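Local coordinates for protein glycoside hydrolase (Streptococcus pneumoniae serotype 4, PDB 6ORH) that probably cleaves alpha-L-fucosyl linkages as a family 29 alpha-L-fucosidase, contributing to the breakdown of host-derived carbohydrate antigens by the pneumococcus, at residues Leu23-His28 against Thr66-Leu71; Val258-Gly263 against Asn295-Gln300; Ile281-Val286 against Lys416-Gly421. The protein carries 2 engineered substitutions. All coordinates share one frame; numbering follows the deposited sequence.

How the contacts relate
All three contacts are largely buried, but contacts 1 and 2 lie within the catalytic barrel and contact 3 at the seam between that barrel and the C-terminal beta-sandwich, with His284 and Arg420 partly exposed. The first two share a sheet, in which strand 292-295 pairs with both strand 23-27 and strand 250-259, and contacts 1 and 2 meet where Phe26 O probably accepts a hydrogen bond from Ile296 N. Their chemistry is main-chain hydrogen bonding with small or apolar side chains, joined in contact 2 by a cluster of polar bonds. Contact 3 has no direct hydrogen bond and relies on an arginine-phenylalanine stack and a bridging water; its Ile281 touches Val258 and its Val286 touches Leu23.

Contact 1 of 3, residues Leu23-His28 against Thr66-Leu71; sequences LAAFIH and TGFKKL. With FUC (alpha-L-fucopyranose), chain C.
Ala25 N gives a hydrogen bond to Lys70 O (2.8 Å), and strand 23-27 runs parallel to strand 70-74 with Ala25 paired to Leu71. Lys69 N, in the loop approaching that strand, gives a further bond to Leu23 O (3.0 Å). Between these bonds, Lys70 N is buried without a partner. The alanine methyls let neighbours lie close to the strand: on one side of the sheet Ala24 CB sits against Lys70 CB, on the other Ala25 CB meets Phe68 CD1 at 3.9 Å. Phe68 turns the edge of its ring to Ala24 O, CD1 lying 3.5 Å away. Ile27 CD1 rests against the fork of Leu71, 3.9 Å from CD2; CG of Leu71 is anti to the backbone N (chi1 -177°), which carries the fork toward Ile27. Helix 56-65 packs on this side through Leu63, Val60 and Trp59; its end is a Schellman motif with Gly67, at positive phi, as the C' residue. On the inner side Lys70 forms a salt bridge with Glu167 and a cation-pi contact with Tyr18. Just beyond the strand's end, His28 NE2 shares a 2.8 Å hydrogen bond with fucose O4 in the ring plane, while ND1 is held by Asn295 OD1. With both nitrogens bonded, the His28 ring is fixed in rotation, and a TIM-barrel strand, apolar on the side of Ala25 and Ile27, delivers a polar edge to the sugar.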
loop_
_atom_site.group_PDB
_atom_site.type_symbol
_atom_site.label_atom_id
_atom_site.label_comp_id
_atom_site.label_asym_id
_atom_site.label_seq_id
_atom_site.Cartn_x
_atom_site.Cartn_y
_atom_site.Cartn_z
ATOM N N LEU A 23 1.752 3.705 20.797
ATOM C CA LEU A 23 0.435 4.313 20.702
ATOM C C LEU A 23 0.399 5.575 21.549
ATOM O O LEU A 23 0.734 5.533 22.727
ATOM C CB LEU A 23 -0.590 3.324 21.278
ATOM C CG LEU A 23 -0.817 2.078 20.440
ATOM C CD1 LEU A 23 -1.698 1.096 21.233
ATOM C CD2 LEU A 23 -1.442 2.443 19.089
ATOM N N ALA A 24 -0.034 6.662 20.912
ATOM C CA ALA A 24 -0.175 7.961 21.554
ATOM C C ALA A 24 -1.544 8.504 21.198
ATOM O O ALA A 24 -2.123 8.149 20.179
ATOM C CB ALA A 24 0.917 8.910 21.105
ATOM N N ALA A 25 -2.110 9.269 22.130
ATOM C CA ALA A 25 -3.403 9.869 21.893
ATOM C C ALA A 25 -3.250 11.374 21.709
ATOM O O ALA A 25 -2.411 11.974 22.366
ATOM C CB ALA A 25 -4.311 9.587 23.082
ATOM N N PHE A 26 -4.081 11.965 20.838
ATOM C CA PHE A 26 -4.145 13.401 20.636
ATOM C C PHE A 26 -5.477 13.876 21.209
ATOM O O PHE A 26 -6.469 13.145 21.114
ATOM C CB PHE A 26 -4.216 13.670 19.135
ATOM C CG PHE A 26 -3.297 14.697 18.517
ATOM C CD1 PHE A 26 -2.715 15.737 19.245
ATOM C CD2 PHE A 26 -3.098 14.660 17.134
ATOM C CE1 PHE A 26 -1.911 16.675 18.619
ATOM C CE2 PHE A 26 -2.280 15.596 16.511
ATOM C CZ PHE A 26 -1.694 16.604 17.252
ATOM N N ILE A 27 -5.486 15.072 21.811
ATOM C CA ILE A 27 -6.754 15.657 22.245
ATOM C C ILE A 27 -6.870 17.058 21.646
ATOM O O ILE A 27 -6.094 17.950 22.007
ATOM C CB ILE A 27 -6.849 15.667 23.789
ATOM C CG1 ILE A 27 -6.877 14.239 24.354
ATOM C CG2 ILE A 27 -8.088 16.454 24.210
ATOM C CD1 ILE A 27 -7.169 14.121 25.872
ATOM N N HIS A 28 -7.846 17.231 20.731
ATOM C CA HIS A 28 -8.238 18.538 20.210
ATOM C C HIS A 28 -9.553 18.934 20.887
ATOM O O HIS A 28 -10.566 18.268 20.699
ATOM C CB HIS A 28 -8.450 18.539 18.673
ATOM C CG HIS A 28 -7.192 18.556 17.857
ATOM N ND1 HIS A 28 -6.328 17.467 17.805
ATOM C CD2 HIS A 28 -6.683 19.496 17.023
ATOM C CE1 HIS A 28 -5.320 17.769 16.971
ATOM N NE2 HIS A 28 -5.526 18.991 16.477
ATOM N N THR A 66 -6.884 1.682 27.635
ATOM C CA THR A 66 -7.006 1.185 26.271
ATOM C C THR A 66 -5.662 1.199 25.543
ATOM O O THR A 66 -5.673 1.099 24.306
ATOM C CB THR A 66 -8.115 1.901 25.493
ATOM O OG1 THR A 66 -7.885 3.312 25.404
ATOM C CG2 THR A 66 -9.469 1.676 26.150
ATOM N N GLY A 67 -4.560 1.356 26.294
ATOM C CA GLY A 67 -3.206 1.010 25.831
ATOM C C GLY A 67 -2.355 2.190 25.327
ATOM O O GLY A 67 -1.243 1.989 24.823
ATOM N N PHE A 68 -2.853 3.416 25.480
ATOM C CA PHE A 68 -2.113 4.593 25.044
ATOM C C PHE A 68 -1.048 4.924 26.086
ATOM O O PHE A 68 -1.312 4.800 27.287
ATOM C CB PHE A 68 -3.093 5.752 24.790
ATOM C CG PHE A 68 -4.011 5.499 23.616
ATOM C CD1 PHE A 68 -3.576 5.801 22.333
ATOM C CD2 PHE A 68 -5.240 4.855 23.768
ATOM C CE1 PHE A 68 -4.347 5.512 21.212
ATOM C CE2 PHE A 68 -6.027 4.570 22.656
ATOM C CZ PHE A 68 -5.585 4.912 21.379
ATOM N N LYS A 69 0.146 5.347 25.627
ATOM C CA LYS A 69 1.306 5.566 26.490
ATOM C C LYS A 69 1.693 7.043 26.556
ATOM O O LYS A 69 2.498 7.433 27.416
ATOM C CB LYS A 69 2.498 4.719 26.026
ATOM C CG LYS A 69 2.189 3.231 25.942
ATOM C CD LYS A 69 1.775 2.704 27.298
ATOM C CE LYS A 69 1.468 1.220 27.254
ATOM N NZ LYS A 69 0.741 0.780 28.472
ATOM N N LYS A 70 1.007 7.869 25.756
ATOM C CA LYS A 70 1.300 9.291 25.704
ATOM C C LYS A 70 0.025 10.015 25.285
ATOM O O LYS A 70 -0.780 9.474 24.536
ATOM C CB LYS A 70 2.432 9.559 24.706
ATOM C CG LYS A 70 2.798 11.030 24.514
ATOM C CD LYS A 70 4.177 11.216 23.865
ATOM C CE LYS A 70 4.340 10.458 22.568
ATOM N NZ LYS A 70 5.761 10.528 22.136
ATOM N N LEU A 71 -0.177 11.208 25.855
ATOM C CA LEU A 71 -1.330 12.055 25.567
ATOM C C LEU A 71 -0.793 13.426 25.153
ATOM O O LEU A 71 -0.138 14.091 25.977
ATOM C CB LEU A 71 -2.179 12.140 26.854
ATOM C CG LEU A 71 -3.498 12.918 26.805
ATOM C CD1 LEU A 71 -4.253 12.749 28.118
ATOM C CD2 LEU A 71 -3.325 14.422 26.508
HETATM C C1 FUC C . -3.480 20.547 10.823
HETATM C C2 FUC C . -4.350 21.512 11.610
HETATM C C3 FUC C . -5.557 20.733 12.122
HETATM C C4 FUC C . -5.099 19.656 13.111
HETATM C C5 FUC C . -4.090 18.738 12.378
HETATM C C6 FUC C . -3.433 17.743 13.316
HETATM O O2 FUC C . -4.771 22.543 10.700
HETATM O O3 FUC C . -6.465 21.647 12.761
HETATM O O4 FUC C . -4.515 20.307 14.275
HETATM O O5 FUC C . -3.016 19.511 11.707
#

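Contact 2 of 3, residues Val258-Gly263 against Asn295-Gln300; sequences VSIRPG and NIPPNQ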
loop_
_atom_site.group_PDB
_atom_site.type_symbol
_atom_site.label_atom_id
_atom_site.label_comp_id
_atom_site.label_asym_id
_atom_site.label_seq_id
_atom_site.Cartn_x
_atom_site.Cartn_y
_atom_site.Cartn_z
ATOM N N VAL A 258 -3.897 10.780 13.156
ATOM C CA VAL A 258 -5.164 10.581 12.472
ATOM C C VAL A 258 -6.236 10.727 13.533
ATOM O O VAL A 258 -6.019 10.306 14.673
ATOM C CB VAL A 258 -5.213 9.200 11.779
ATOM C CG1 VAL A 258 -4.892 8.052 12.743
ATOM C CG2 VAL A 258 -6.573 8.954 11.112
ATOM N N SER A 259 -7.373 11.281 13.121
ATOM C CA SER A 259 -8.479 11.422 14.065
ATOM C C SER A 259 -9.345 10.168 14.043
ATOM O O SER A 259 -9.510 9.530 12.996
ATOM C CB SER A 259 -9.279 12.646 13.733
ATOM O OG SER A 259 -10.305 12.854 14.729
ATOM N N ILE A 260 -9.931 9.839 15.207
ATOM C CA ILE A 260 -10.916 8.763 15.257
ATOM C C ILE A 260 -12.183 9.169 14.495
ATOM O O ILE A 260 -12.972 8.292 14.121
ATOM C CB ILE A 260 -11.214 8.307 16.703
ATOM C CG1 ILE A 260 -11.806 6.900 16.712
ATOM C CG2 ILE A 260 -12.135 9.301 17.421
ATOM C CD1 ILE A 260 -12.036 6.360 18.114
ATOM N N ARG A 261 -12.343 10.463 14.221
ATOM C CA ARG A 261 -13.502 10.989 13.511
ATOM C C ARG A 261 -13.045 11.654 12.216
ATOM O O ARG A 261 -11.841 11.831 11.967
ATOM C CB ARG A 261 -14.239 11.999 14.407
ATOM C CG ARG A 261 -15.082 11.353 15.502
ATOM C CD ARG A 261 -15.032 12.115 16.832
ATOM N NE ARG A 261 -16.030 11.463 17.681
ATOM C CZ ARG A 261 -17.340 11.681 17.602
ATOM N NH1 ARG A 261 -17.826 12.591 16.771
ATOM N NH2 ARG A 261 -18.147 10.938 18.332
ATOM N N PRO A 262 -13.978 12.062 11.322
ATOM C CA PRO A 262 -13.582 12.825 10.135
ATOM C C PRO A 262 -12.825 14.109 10.483
ATOM O O PRO A 262 -11.814 14.431 9.854
ATOM C CB PRO A 262 -14.942 13.083 9.462
ATOM C CG PRO A 262 -15.689 11.827 9.819
ATOM C CD PRO A 262 -15.406 11.662 11.310
ATOM N N GLY A 263 -13.303 14.824 11.516
ATOM C CA GLY A 263 -12.667 16.050 11.972
ATOM C C GLY A 263 -11.814 15.800 13.218
ATOM O O GLY A 263 -11.962 14.772 13.877
ATOM N N ASN A 295 -6.328 10.770 17.485
ATOM C CA ASN A 295 -7.015 11.900 18.107
ATOM C C ASN A 295 -8.418 11.512 18.572
ATOM O O ASN A 295 -9.189 10.950 17.801
ATOM C CB ASN A 295 -7.137 13.075 17.134
ATOM C CG ASN A 295 -8.000 14.193 17.683
ATOM O OD1 ASN A 295 -7.557 15.003 18.520
ATOM N ND2 ASN A 295 -9.227 14.295 17.176
ATOM N N ILE A 296 -8.731 11.831 19.841
ATOM C CA ILE A 296 -10.040 11.559 20.441
ATOM C C ILE A 296 -10.534 12.901 20.980
ATOM O O ILE A 296 -9.935 13.422 21.930
ATOM C CB ILE A 296 -9.964 10.561 21.620
ATOM C CG1 ILE A 296 -9.036 9.368 21.360
ATOM C CG2 ILE A 296 -11.384 10.149 22.030
ATOM C CD1 ILE A 296 -9.582 8.452 20.329
ATOM N N PRO A 297 -11.577 13.513 20.367
ATOM C CA PRO A 297 -12.009 14.864 20.741
ATOM C C PRO A 297 -13.124 14.874 21.775
ATOM O O PRO A 297 -14.210 14.360 21.543
ATOM C CB PRO A 297 -12.539 15.428 19.426
ATOM C CG PRO A 297 -13.088 14.202 18.709
ATOM C CD PRO A 297 -12.256 13.011 19.154
ATOM N N PRO A 298 -12.890 15.467 22.965
ATOM C CA PRO A 298 -13.979 15.620 23.932
ATOM C C PRO A 298 -15.089 16.499 23.356
ATOM O O PRO A 298 -14.861 17.392 22.523
ATOM C CB PRO A 298 -13.281 16.364 25.089
ATOM C CG PRO A 298 -11.824 15.966 24.955
ATOM C CD PRO A 298 -11.601 15.985 23.454
ATOM N N ASN A 299 -16.310 16.251 23.867
ATOM C CA ASN A 299 -17.534 16.906 23.427
ATOM C C ASN A 299 -17.736 18.213 24.194
ATOM O O ASN A 299 -16.869 18.646 24.943
ATOM C CB ASN A 299 -18.734 15.946 23.528
ATOM C CG ASN A 299 -19.067 15.564 24.960
ATOM O OD1 ASN A 299 -18.659 16.247 25.903
ATOM N ND2 ASN A 299 -19.757 14.449 25.139
ATOM N N GLN A 300 -18.896 18.850 23.994
ATOM C CA GLN A 300 -19.133 20.156 24.581
ATOM C C GLN A 300 -19.341 20.066 26.090
ATOM O O GLN A 300 -19.227 21.073 26.791
ATOM C CB GLN A 300 -20.340 20.821 23.914
ATOM C CG GLN A 300 -20.079 21.249 22.477
ATOM C CD GLN A 300 -21.306 21.887 21.871
ATOM O OE1 GLN A 300 -22.379 21.921 22.476
ATOM N NE2 GLN A 300 -21.159 22.427 20.674
#
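Two main-chain hydrogen bonds from the residues flanking Ser259 grip Asn295 in parallel pairing: Asn295 N to Val258 O (2.9 Å), and Ile260 N to Asn295 O (2.9 Å). The side-chain bonds converge on Ser259 OG. With OG anti to its own backbone N (chi1 -175°), the hydroxyl faces the amide of Asn295, whose ND2 donates to it over 3.0 Å, OG lying close to the amide plane. OG also accepts from Arg261 N, which makes an ST turn, and donates to Gly263 O at 2.7 Å from above the carbonyl plane. Serine suits this place because one small hydroxyl can tie the end of the strand to the following turn and to the adjacent strand. Both segments leave the sheet here, at the C-terminal ends of neighbouring parallel strands of the TIM barrel, where the loops of this fold build the sugar site; Asn295 ND2 also reaches Trp264 O, in the loop after Gly263. The apolar contacts are made by Ile260 and Arg261. Ile260 CD1 meets Ile296 CD1 at 3.9 Å, the two side chains crossing at an angle, and Leu312 of helix 306-322 packs on both. Closer still is Arg261, whose CD lies 3.4 Å from Pro297 CG. The proline ring thus backs the aliphatic part of the arginine, while Arg261 NE forms a salt bridge with Asp308 of the same helix.

Contact 3 of 3, residues Ile281-Val286 against Lys416-Gly421; sequences IYFHSV and KRLLRG. With EDO (1,2-ethanediol), chain L.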
loop_
_atom_site.group_PDB
_atom_site.type_symbol
_atom_site.label_atom_id
_atom_site.label_comp_id
_atom_site.label_asym_id
_atom_site.label_seq_id
_atom_site.Cartn_x
_atom_site.Cartn_y
_atom_site.Cartn_z
ATOM N N ILE A 281 -5.586 1.050 9.817
ATOM C CA ILE A 281 -4.660 2.097 10.236
ATOM C C ILE A 281 -3.513 1.485 11.048
ATOM O O ILE A 281 -2.342 1.831 10.846
ATOM C CB ILE A 281 -5.436 3.202 10.988
ATOM C CG1 ILE A 281 -6.287 4.006 9.994
ATOM C CG2 ILE A 281 -4.469 4.094 11.772
ATOM C CD1 ILE A 281 -7.384 4.859 10.615
ATOM N N TYR A 282 -3.847 0.609 12.009
ATOM C CA TYR A 282 -2.848 0.036 12.892
ATOM C C TYR A 282 -1.779 -0.702 12.080
ATOM O O TYR A 282 -0.577 -0.491 12.285
ATOM C CB TYR A 282 -3.540 -0.891 13.899
ATOM C CG TYR A 282 -2.603 -1.466 14.926
ATOM C CD1 TYR A 282 -2.093 -0.676 15.950
ATOM C CD2 TYR A 282 -2.207 -2.793 14.869
ATOM C CE1 TYR A 282 -1.220 -1.205 16.883
ATOM C CE2 TYR A 282 -1.360 -3.347 15.813
ATOM C CZ TYR A 282 -0.869 -2.543 16.829
ATOM O OH TYR A 282 -0.051 -3.067 17.776
ATOM N N PHE A 283 -2.215 -1.533 11.118
ATOM C CA PHE A 283 -1.227 -2.294 10.363
ATOM C C PHE A 283 -0.368 -1.402 9.465
ATOM O O PHE A 283 0.743 -1.825 9.097
ATOM C CB PHE A 283 -1.918 -3.418 9.575
ATOM C CG PHE A 283 -2.140 -4.650 10.412
ATOM C CD1 PHE A 283 -1.110 -5.553 10.645
ATOM C CD2 PHE A 283 -3.396 -4.916 10.966
ATOM C CE1 PHE A 283 -1.301 -6.673 11.441
ATOM C CE2 PHE A 283 -3.588 -6.048 11.747
ATOM C CZ PHE A 283 -2.546 -6.927 11.996
ATOM N N HIS A 284 -0.891 -0.230 9.077
ATOM C CA HIS A 284 -0.153 0.661 8.176
ATOM C C HIS A 284 0.620 1.745 8.925
ATOM O O HIS A 284 1.258 2.588 8.270
ATOM C CB HIS A 284 -1.088 1.271 7.127
ATOM C CG HIS A 284 -1.576 0.251 6.147
ATOM N ND1 HIS A 284 -2.757 -0.442 6.331
ATOM C CD2 HIS A 284 -1.069 -0.187 4.978
ATOM C CE1 HIS A 284 -2.955 -1.276 5.330
ATOM N NE2 HIS A 284 -1.931 -1.142 4.485
ATOM N N SER A 285 0.629 1.687 10.276
ATOM C CA SER A 285 1.330 2.688 11.063
ATOM C C SER A 285 2.285 1.940 11.991
ATOM O O SER A 285 3.441 1.682 11.665
ATOM C CB SER A 285 0.344 3.651 11.784
ATOM O OG SER A 285 -0.574 2.907 12.588
ATOM N N VAL A 286 1.752 1.413 13.091
ATOM C CA VAL A 286 2.539 0.607 14.010
ATOM C C VAL A 286 3.109 -0.601 13.262
ATOM O O VAL A 286 4.259 -0.979 13.500
ATOM C CB VAL A 286 1.663 0.193 15.219
ATOM C CG1 VAL A 286 2.377 -0.859 16.059
ATOM C CG2 VAL A 286 1.360 1.438 16.078
ATOM N N LYS A 416 9.743 -2.318 13.942
ATOM C CA LYS A 416 8.800 -3.420 13.972
ATOM C C LYS A 416 7.986 -3.380 12.691
ATOM O O LYS A 416 7.428 -2.346 12.336
ATOM C CB LYS A 416 7.853 -3.226 15.160
ATOM C CG LYS A 416 6.633 -4.143 15.193
ATOM C CD LYS A 416 5.917 -3.981 16.542
ATOM C CE LYS A 416 4.565 -4.664 16.601
ATOM N NZ LYS A 416 3.972 -4.520 17.960
ATOM N N ARG A 417 7.897 -4.534 12.011
ATOM C CA ARG A 417 7.114 -4.643 10.793
ATOM C C ARG A 417 6.151 -5.813 10.981
ATOM O O ARG A 417 6.588 -6.923 11.311
ATOM C CB ARG A 417 8.047 -4.951 9.603
ATOM C CG ARG A 417 7.363 -5.141 8.255
ATOM C CD ARG A 417 6.760 -3.824 7.763
ATOM N NE ARG A 417 5.844 -3.971 6.632
ATOM C CZ ARG A 417 6.146 -3.721 5.369
ATOM N NH1 ARG A 417 7.396 -3.436 4.986
ATOM N NH2 ARG A 417 5.181 -3.814 4.464
ATOM N N LEU A 418 4.866 -5.529 10.808
ATOM C CA LEU A 418 3.855 -6.578 10.731
ATOM C C LEU A 418 3.558 -6.746 9.254
ATOM O O LEU A 418 3.483 -5.766 8.496
ATOM C CB LEU A 418 2.605 -6.172 11.520
ATOM C CG LEU A 418 2.854 -5.940 13.005
ATOM C CD1 LEU A 418 1.597 -5.359 13.678
ATOM C CD2 LEU A 418 3.275 -7.235 13.694
ATOM N N LEU A 419 3.573 -7.992 8.805
ATOM C CA LEU A 419 3.141 -8.227 7.445
ATOM C C LEU A 419 2.049 -9.304 7.406
ATOM O O LEU A 419 2.285 -10.415 7.868
ATOM C CB LEU A 419 4.378 -8.665 6.658
ATOM C CG LEU A 419 4.118 -8.952 5.184
ATOM C CD1 LEU A 419 3.823 -7.647 4.429
ATOM C CD2 LEU A 419 5.357 -9.631 4.608
ATOM N N ARG A 420 0.877 -8.946 6.874
ATOM C CA ARG A 420 -0.247 -9.870 6.808
ATOM C C ARG A 420 -0.207 -10.627 5.491
ATOM O O ARG A 420 0.301 -10.138 4.477
ATOM C CB ARG A 420 -1.576 -9.123 6.912
ATOM C CG ARG A 420 -1.840 -8.625 8.326
ATOM C CD ARG A 420 -3.115 -7.806 8.388
ATOM N NE ARG A 420 -3.010 -6.581 7.614
ATOM C CZ ARG A 420 -4.016 -5.739 7.367
ATOM N NH1 ARG A 420 -5.227 -5.975 7.851
ATOM N NH2 ARG A 420 -3.804 -4.630 6.690
ATOM N N GLY A 421 -0.763 -11.835 5.556
ATOM C CA GLY A 421 -0.958 -12.663 4.380
ATOM C C GLY A 421 -2.266 -13.421 4.543
ATOM O O GLY A 421 -2.947 -13.260 5.556
HETATM C C1 EDO L . 6.699 1.915 16.268
HETATM O O1 EDO L . 6.040 2.614 17.268
HETATM C C2 EDO L . 5.858 0.726 16.121
HETATM O O2 EDO L . 6.248 -0.067 15.121
HETATM O O HOH W 1 1.496 -4.205 8.068
#
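Arg420 lies flat on Phe283: the guanidinium and ring planes are only 3° apart and their centres 4.2 Å from each other. The overlap is offset. Arg420 CD stands almost exactly over the middle of the ring, 3.5 Å from its centroid, in a CH-pi contact, while the charged end slides toward CG, CD2 and CB, with NE 3.5 Å from Phe283 CG. CZ is therefore off-centre, and the cation-pi interaction is displaced from the ring normal. A bend at chi3 (-65°) lays the arginine tip along the ring in this way. His284 comes at the guanidinium quite differently: its CE1 points at the edge, in plane, and the imidazole stands nearly perpendicular to the group, at 80°.

Leu418, two residues back on the strand, meets the same phenyl ring from its rim, CB lying near the ring plane at 3.9 Å from CD1. Its CD1 also touches Tyr282 CE2 at an oblique angle. Phenylalanine fits the junction because it offers a face to arginine and an edge to leucine.

Between the two backbones one water donates to both Phe283 O and Leu418 O, linking helix 275-284 to strand 417-426. At the far end Val286 lies beside the extended Lys416, which runs on to a salt bridge with Glu22; an ethanediol, probably from the crystallisation liquor, binds Val286 O.

The helix belongs to the catalytic barrel and the strand to the C-terminal beta-sandwich of the F5/8 type C family, so this is an interdomain seam. Arg420 NH1 forms a salt bridge with Glu280, one turn before His284. The charge of Arg420 is probably balanced there while its flat body packs on an apolar ring, consistent with a charged residue sitting at the partly exposed rim of an otherwise buried interface.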